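Type 3 secretion system translocon protein SctE (PDB 3U0C) inserts with its partner SctB into the host cell membrane, forming the pore through which the type III secretion system delivers effector proteins. Local coordinates at residues A[130-135]-A[158-163]; A[137-142]-A[151-156]; A[52-57]-A[75-80]. One frame throughout, in Å; residues are numbered along the deposited sequence.

Interaction 1. Residues A[130-135]-A[158-163]; sequences ENKINQ and IQLTIK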
# COMPACT_ATOMS: atom_id res chain seq x y z
N GLU A 130 22.21 -9.89 22.73
CA GLU A 130 23.57 -10.18 22.32
C GLU A 130 24.52 -9.70 23.40
O GLU A 130 25.57 -10.30 23.62
CB GLU A 130 23.90 -9.52 20.98
CG GLU A 130 23.28 -10.21 19.77
CD GLU A 130 23.69 -9.57 18.46
OE1 GLU A 130 24.26 -8.44 18.49
OE2 GLU A 130 23.45 -10.20 17.39
N ASN A 131 24.16 -8.60 24.05
CA ASN A 131 24.93 -8.07 25.16
C ASN A 131 24.95 -9.02 26.36
O ASN A 131 26.02 -9.36 26.88
CB ASN A 131 24.40 -6.71 25.58
CG ASN A 131 24.70 -5.66 24.56
OD1 ASN A 131 25.58 -5.85 23.72
ND2 ASN A 131 23.97 -4.53 24.59
N LYS A 132 23.77 -9.43 26.80
CA LYS A 132 23.67 -10.31 27.95
C LYS A 132 24.50 -11.58 27.75
O LYS A 132 25.21 -12.01 28.65
CB LYS A 132 22.21 -10.64 28.24
CG LYS A 132 21.42 -9.41 28.66
CD LYS A 132 19.96 -9.75 28.95
CE LYS A 132 19.17 -8.49 29.25
NZ LYS A 132 17.82 -8.85 29.78
N ILE A 133 24.41 -12.16 26.55
CA ILE A 133 25.20 -13.32 26.16
C ILE A 133 26.71 -13.05 26.17
O ILE A 133 27.47 -13.87 26.66
CB ILE A 133 24.79 -13.84 24.76
CG1 ILE A 133 23.40 -14.48 24.82
CG2 ILE A 133 25.82 -14.83 24.23
CD1 ILE A 133 22.76 -14.65 23.47
N ASN A 134 27.14 -11.92 25.62
CA ASN A 134 28.58 -11.64 25.62
C ASN A 134 29.09 -11.37 27.03
O ASN A 134 30.14 -11.86 27.44
CB ASN A 134 28.95 -10.51 24.67
CG ASN A 134 28.73 -10.88 23.21
OD1 ASN A 134 27.88 -11.73 22.90
ND2 ASN A 134 29.48 -10.25 22.30
N GLN A 135 28.31 -10.58 27.76
CA GLN A 135 28.58 -10.31 29.16
C GLN A 135 28.76 -11.61 29.90
O GLN A 135 29.79 -11.83 30.53
CB GLN A 135 27.40 -9.57 29.77
CG GLN A 135 27.20 -8.17 29.22
CD GLN A 135 25.98 -7.55 29.83
OE1 GLN A 135 25.06 -8.27 30.27
NE2 GLN A 135 25.94 -6.21 29.86
N ILE A 158 22.16 -20.70 27.92
CA ILE A 158 21.39 -21.50 26.98
C ILE A 158 20.03 -20.85 26.82
O ILE A 158 19.42 -20.91 25.76
CB ILE A 158 21.20 -22.96 27.44
CG1 ILE A 158 20.58 -23.00 28.84
CG2 ILE A 158 22.52 -23.70 27.39
CD1 ILE A 158 19.69 -24.22 29.12
N GLN A 159 19.57 -20.21 27.89
CA GLN A 159 18.29 -19.54 27.86
C GLN A 159 18.33 -18.26 27.03
O GLN A 159 17.44 -18.02 26.23
CB GLN A 159 17.77 -19.29 29.28
CG GLN A 159 17.31 -20.56 29.96
CD GLN A 159 16.31 -21.33 29.13
OE1 GLN A 159 15.71 -20.77 28.20
NE2 GLN A 159 16.12 -22.61 29.45
N LEU A 160 19.38 -17.46 27.20
CA LEU A 160 19.50 -16.23 26.44
C LEU A 160 19.68 -16.55 24.96
O LEU A 160 19.30 -15.77 24.08
CB LEU A 160 20.67 -15.38 26.92
CG LEU A 160 20.49 -14.72 28.30
CD1 LEU A 160 21.84 -14.23 28.83
CD2 LEU A 160 19.47 -13.59 28.23
N THR A 161 20.30 -17.70 24.71
CA THR A 161 20.50 -18.13 23.34
C THR A 161 19.18 -18.55 22.70
O THR A 161 18.90 -18.18 21.56
CB THR A 161 21.54 -19.24 23.28
OG1 THR A 161 22.84 -18.68 23.53
CG2 THR A 161 21.53 -19.90 21.92
N ILE A 162 18.36 -19.28 23.45
CA ILE A 162 17.06 -19.70 22.96
C ILE A 162 16.16 -18.49 22.69
O ILE A 162 15.32 -18.52 21.79
CB ILE A 162 16.36 -20.60 23.95
CG1 ILE A 162 17.11 -21.93 24.04
CG2 ILE A 162 14.91 -20.83 23.53
CD1 ILE A 162 16.35 -22.96 24.79
N LYS A 163 16.35 -17.44 23.48
CA LYS A 163 15.54 -16.23 23.33
C LYS A 163 15.99 -15.44 22.12
O LYS A 163 15.17 -14.91 21.38
CB LYS A 163 15.61 -15.38 24.59
CG LYS A 163 14.72 -15.87 25.71
CD LYS A 163 14.68 -14.87 26.85
CE LYS A 163 15.18 -15.49 28.15
NZ LYS A 163 14.05 -15.70 29.09
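An antiparallel two-helix coiled coil, the long stalk of this N-terminal region, is built here from residues 130-135 of helix 71-141 and residues 158-163 of helix 150-197. Measured over these short segments, the axes approach to 9.6 Å and their N-to-C directions differ by 156°, which sets the helices side by side and running opposite ways. The closest backbone pairing is I133 with L160, whose CA atoms lie 6.4 Å apart.

L160 is the central side chain of the contact, its CB directed at the facing helix, and it is flanked by the consecutive residues K132 and I133 of that helix. On one side I133 slides past it in the opposite direction: I133 CG1 meets L160 CB at 3.6 Å. With CG1 anti to the carbonyl carbon (chi1 -70°) and the chain extended to its end, I133 CD1 is carried on to the backbone of L160, 3.7 Å from L160 O. On the other side K132 is crossed at about a right angle, and its aliphatic stem does the touching. L160 CD1 stands 3.7 Å from K132 CB, while L160 CD2 lies 3.9 Å from K132 CD; the rest of the lysine chain runs on, extended, away from the partner helix. T161 closes the I133 side, with its OG1 4.0 Å from I133 CD1. That hydroxyl is hydrogen-bonded to E157 O within its own helix. L129, one turn before I133, also packs against L160.

No hydrogen bond spans the two segments. Their cohesion is therefore apolar: the buried I133 and the leucine supply the hydrophobic surface, the lysine stem covers L160 at the margin through CB and CD, and the one hydroxyl at the seam is already satisfied within its own helix.

Interaction 2. Residues A[137-142]-A[151-156]; sequences QTRLSE and KKLSRE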
# COMPACT_ATOMS: atom_id res chain seq x y z
N GLN A 137 29.18 -14.59 28.71
CA GLN A 137 30.23 -15.41 28.12
C GLN A 137 31.59 -14.99 28.66
O GLN A 137 32.39 -15.84 29.05
CB GLN A 137 30.19 -15.40 26.58
CG GLN A 137 29.19 -16.41 26.01
CD GLN A 137 29.07 -16.40 24.48
OE1 GLN A 137 29.65 -15.56 23.79
NE2 GLN A 137 28.31 -17.36 23.95
N THR A 138 31.84 -13.68 28.70
CA THR A 138 33.05 -13.16 29.32
C THR A 138 33.14 -13.61 30.78
O THR A 138 34.19 -14.07 31.23
CB THR A 138 33.08 -11.62 29.32
OG1 THR A 138 33.33 -11.13 28.00
CG2 THR A 138 34.17 -11.15 30.26
N ARG A 139 32.04 -13.46 31.51
CA ARG A 139 32.00 -13.85 32.92
C ARG A 139 32.28 -15.34 33.12
O ARG A 139 32.90 -15.73 34.11
CB ARG A 139 30.64 -13.49 33.53
CG ARG A 139 30.51 -13.84 35.00
CD ARG A 139 29.19 -13.41 35.62
NE ARG A 139 29.12 -13.75 37.04
CZ ARG A 139 28.17 -13.32 37.86
NH1 ARG A 139 27.20 -12.55 37.40
NH2 ARG A 139 28.19 -13.68 39.14
N LEU A 140 31.83 -16.17 32.18
CA LEU A 140 32.03 -17.61 32.27
C LEU A 140 33.46 -18.00 31.95
O LEU A 140 33.96 -18.99 32.48
CB LEU A 140 31.11 -18.36 31.31
CG LEU A 140 29.65 -18.64 31.70
CD1 LEU A 140 28.85 -18.92 30.43
CD2 LEU A 140 29.53 -19.79 32.69
N SER A 141 34.12 -17.25 31.08
CA SER A 141 35.50 -17.57 30.74
C SER A 141 36.38 -17.39 31.97
O SER A 141 37.25 -18.21 32.24
CB SER A 141 36.01 -16.66 29.63
OG SER A 141 36.34 -15.39 30.16
N GLU A 142 36.15 -16.30 32.69
CA GLU A 142 37.02 -15.91 33.80
C GLU A 142 36.67 -16.72 35.04
O GLU A 142 37.26 -16.55 36.11
CB GLU A 142 36.93 -14.41 34.05
CG GLU A 142 37.25 -13.57 32.80
CD GLU A 142 36.89 -12.11 33.00
OE1 GLU A 142 36.18 -11.81 33.99
OE2 GLU A 142 37.32 -11.26 32.17
N LYS A 151 27.68 -23.80 36.75
CA LYS A 151 26.52 -24.58 36.30
C LYS A 151 25.31 -23.69 35.98
O LYS A 151 24.63 -23.87 34.97
CB LYS A 151 26.17 -25.66 37.33
CG LYS A 151 24.96 -26.52 36.98
CD LYS A 151 24.88 -27.78 37.85
CE LYS A 151 23.44 -28.15 38.18
NZ LYS A 151 23.11 -29.57 37.80
N LYS A 152 25.08 -22.71 36.84
CA LYS A 152 23.91 -21.84 36.72
C LYS A 152 24.04 -20.85 35.56
O LYS A 152 23.12 -20.75 34.75
CB LYS A 152 23.67 -21.11 38.04
CG LYS A 152 22.44 -20.23 38.07
CD LYS A 152 22.26 -19.59 39.45
CE LYS A 152 21.04 -18.68 39.48
NZ LYS A 152 20.85 -18.03 40.83
N LEU A 153 25.16 -20.13 35.49
CA LEU A 153 25.42 -19.23 34.36
C LEU A 153 25.30 -19.96 33.01
O LEU A 153 24.77 -19.42 32.03
CB LEU A 153 26.80 -18.59 34.47
CG LEU A 153 27.09 -17.61 35.60
CD1 LEU A 153 28.58 -17.54 35.90
CD2 LEU A 153 26.55 -16.23 35.28
N SER A 154 25.79 -21.20 32.96
CA SER A 154 25.71 -21.97 31.72
C SER A 154 24.26 -22.18 31.31
O SER A 154 23.94 -22.13 30.13
CB SER A 154 26.41 -23.32 31.89
OG SER A 154 27.82 -23.15 32.01
N ARG A 155 23.40 -22.39 32.30
CA ARG A 155 21.96 -22.55 32.08
C ARG A 155 21.29 -21.24 31.68
O ARG A 155 20.26 -21.25 31.01
CB ARG A 155 21.27 -23.11 33.33
CG ARG A 155 21.49 -24.60 33.56
CD ARG A 155 20.70 -25.09 34.78
NE ARG A 155 20.70 -24.10 35.87
CZ ARG A 155 21.26 -24.29 37.06
NH1 ARG A 155 21.86 -25.43 37.33
NH2 ARG A 155 21.22 -23.33 37.99
N GLU A 156 21.85 -20.11 32.11
CA GLU A 156 21.31 -18.81 31.75
C GLU A 156 21.70 -18.46 30.32
O GLU A 156 21.00 -17.74 29.61
CB GLU A 156 21.83 -17.72 32.66
CG GLU A 156 21.57 -17.91 34.14
CD GLU A 156 22.15 -16.75 34.94
OE1 GLU A 156 22.68 -15.80 34.30
OE2 GLU A 156 22.07 -16.77 36.19
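Leucine-to-leucine packing joins residues 137-142 and 151-156 close to the turn of the helical hairpin, where helix 71-141 ends and helix 150-197 begins. The register supports this, with L140 and L153 nearest through their CA atoms at 7.1 Å. The two side chains slide past each other in opposite directions. L140 CD2 presses on L153 CB at 3.5 Å, closer than usual for two carbons, and the same methyl lies 3.8 Å from S154 OG, a hydroxyl hydrogen-bonded to K150 O.

R139 crosses L153 at about a right angle. Its CG is anti to the backbone N (chi1 -179°) and the chain stays extended to NE, which draws it across the leucine tip: R139 CD is 3.9 Å from L153 CD2, and that methyl also sits over one face of the guanidinium group. The arginine is poorly ordered, and its ion pair with E149 is long and weak, so its polar end probably adds little rigidity.

The segment axes, 10.3 Å apart at 156°, run antiparallel. L153 also reaches I136 on helix 71-141, while L140 touches K150 and E157 on helix 150-197, extending the contact on both helices beside their connection.

Interaction 3. Residues A[52-57]-A[75-80]; sequences SQLTLL and NKITAW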
# COMPACT_ATOMS: atom_id res chain seq x y z
N SER A 52 -29.54 19.50 -23.14
CA SER A 52 -30.94 19.80 -23.34
C SER A 52 -31.08 21.04 -24.22
O SER A 52 -31.88 21.06 -25.15
CB SER A 52 -31.69 19.96 -22.02
OG SER A 52 -31.38 21.19 -21.40
N GLN A 53 -30.27 22.06 -23.93
CA GLN A 53 -30.26 23.24 -24.78
C GLN A 53 -29.97 22.89 -26.24
O GLN A 53 -30.64 23.37 -27.15
CB GLN A 53 -29.29 24.29 -24.27
CG GLN A 53 -29.62 24.84 -22.89
CD GLN A 53 -30.93 25.61 -22.85
OE1 GLN A 53 -30.93 26.84 -22.94
NE2 GLN A 53 -32.04 24.90 -22.69
N LEU A 54 -28.96 22.05 -26.45
CA LEU A 54 -28.60 21.58 -27.78
C LEU A 54 -29.77 20.88 -28.48
O LEU A 54 -30.00 21.08 -29.67
CB LEU A 54 -27.37 20.67 -27.72
CG LEU A 54 -26.87 20.14 -29.06
CD1 LEU A 54 -26.49 21.30 -29.97
CD2 LEU A 54 -25.69 19.18 -28.88
N THR A 55 -30.50 20.06 -27.73
CA THR A 55 -31.67 19.38 -28.27
C THR A 55 -32.70 20.41 -28.74
O THR A 55 -33.32 20.26 -29.80
CB THR A 55 -32.32 18.43 -27.24
OG1 THR A 55 -31.31 17.68 -26.56
CG2 THR A 55 -33.26 17.46 -27.93
N LEU A 56 -32.88 21.47 -27.96
CA LEU A 56 -33.82 22.50 -28.30
C LEU A 56 -33.36 23.22 -29.55
O LEU A 56 -34.15 23.52 -30.44
CB LEU A 56 -33.99 23.48 -27.14
CG LEU A 56 -34.65 22.84 -25.92
CD1 LEU A 56 -34.51 23.72 -24.69
CD2 LEU A 56 -36.13 22.50 -26.21
N LEU A 57 -32.06 23.48 -29.62
CA LEU A 57 -31.50 24.22 -30.74
C LEU A 57 -31.68 23.48 -32.07
O LEU A 57 -32.21 24.04 -33.03
CB LEU A 57 -30.02 24.51 -30.50
CG LEU A 57 -29.27 25.17 -31.66
CD1 LEU A 57 -30.03 26.38 -32.17
CD2 LEU A 57 -27.87 25.56 -31.19
N ASN A 75 -26.55 14.02 -36.94
CA ASN A 75 -25.75 12.86 -36.69
C ASN A 75 -24.57 13.22 -35.81
O ASN A 75 -24.23 12.49 -34.89
CB ASN A 75 -25.27 12.26 -38.01
CG ASN A 75 -26.36 11.49 -38.72
OD1 ASN A 75 -27.34 11.06 -38.09
ND2 ASN A 75 -26.21 11.31 -40.03
N LYS A 76 -23.94 14.35 -36.09
CA LYS A 76 -22.86 14.81 -35.25
C LYS A 76 -23.32 15.02 -33.81
O LYS A 76 -22.62 14.64 -32.87
CB LYS A 76 -22.23 16.07 -35.82
CG LYS A 76 -21.49 15.80 -37.11
CD LYS A 76 -20.84 17.04 -37.66
CE LYS A 76 -19.95 16.67 -38.82
NZ LYS A 76 -19.40 17.88 -39.45
N ILE A 77 -24.52 15.58 -33.65
CA ILE A 77 -25.09 15.82 -32.33
C ILE A 77 -25.31 14.51 -31.56
O ILE A 77 -25.08 14.46 -30.36
CB ILE A 77 -26.40 16.60 -32.41
CG1 ILE A 77 -26.12 18.05 -32.85
CG2 ILE A 77 -27.13 16.56 -31.08
CD1 ILE A 77 -27.36 18.82 -33.25
N THR A 78 -25.77 13.47 -32.24
CA THR A 78 -25.94 12.17 -31.61
C THR A 78 -24.59 11.65 -31.06
O THR A 78 -24.51 11.17 -29.93
CB THR A 78 -26.53 11.14 -32.59
OG1 THR A 78 -27.77 11.64 -33.12
CG2 THR A 78 -26.79 9.83 -31.88
N ALA A 79 -23.54 11.77 -31.87
CA ALA A 79 -22.21 11.33 -31.47
C ALA A 79 -21.76 12.08 -30.22
O ALA A 79 -21.31 11.47 -29.24
CB ALA A 79 -21.21 11.56 -32.60
N TRP A 80 -21.89 13.40 -30.27
CA TRP A 80 -21.54 14.27 -29.16
C TRP A 80 -22.23 13.82 -27.87
O TRP A 80 -21.60 13.74 -26.83
CB TRP A 80 -21.93 15.71 -29.49
CG TRP A 80 -21.59 16.68 -28.41
CD1 TRP A 80 -20.45 17.42 -28.31
CD2 TRP A 80 -22.39 17.03 -27.28
NE1 TRP A 80 -20.49 18.20 -27.19
CE2 TRP A 80 -21.67 17.98 -26.54
CE3 TRP A 80 -23.64 16.62 -26.82
CZ2 TRP A 80 -22.17 18.54 -25.37
CZ3 TRP A 80 -24.13 17.17 -25.65
CH2 TRP A 80 -23.39 18.13 -24.94
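T55 OG1 is gripped twice: it is hydrogen-bonded to S51 O, one turn back in its own helix, and to K81 NZ, which reaches over from helix 71-141. This polar tie between the helices lies next to an apolar contact made by the preceding residue, L54, which faces I77 and W80 of residues 75-80.

One methyl carries most of that contact. A chi1 of -179° sets L54 CG anti to the backbone N, and a chi2 of 60° then puts CD2 anti to CA, at the far end of the chain, where it enters the angle between an aliphatic and an aromatic side chain. It meets I77 CG2 at 3.7 Å, with L54 CG somewhat farther from that same atom at 4.1 Å. On the aromatic side L54 CD2 lies 3.9 Å from W80 CE3. It is 4.3 Å from the centroid of the six-membered ring, and the line joining them is 25° off the ring normal. These values define a CH-pi contact over the indole face, displaced toward the rim.

The neighbours extend the same seam: I77 also touches I58, and W80 touches S51, both on helix 50-65. No hydrogen bond links the two segments themselves, and the contact is a surface one. A short helix folded back along the start of a much longer one makes a helical hairpin, here at the N-terminal end of the modelled region.

How the interactions relate
Interactions 1 and 2 are successive layers of one helix pair: their centres are 10 Å apart, both are antiparallel, and interaction 2 lies nearer the turn. L129, I133, I136 and L140 recur at spacings of four, three and four residues, and L153 and L160 face them seven apart, a spacing consistent with the heptad pattern of a coiled coil. Interaction 3 belongs to a separate pairing, of helix 50-65 with helix 71-141. Its centre is 81 Å from that of interaction 1 and 92 Å from that of interaction 2, across the centre of the chain. Helix 71-141 is thus paired near both of its ends.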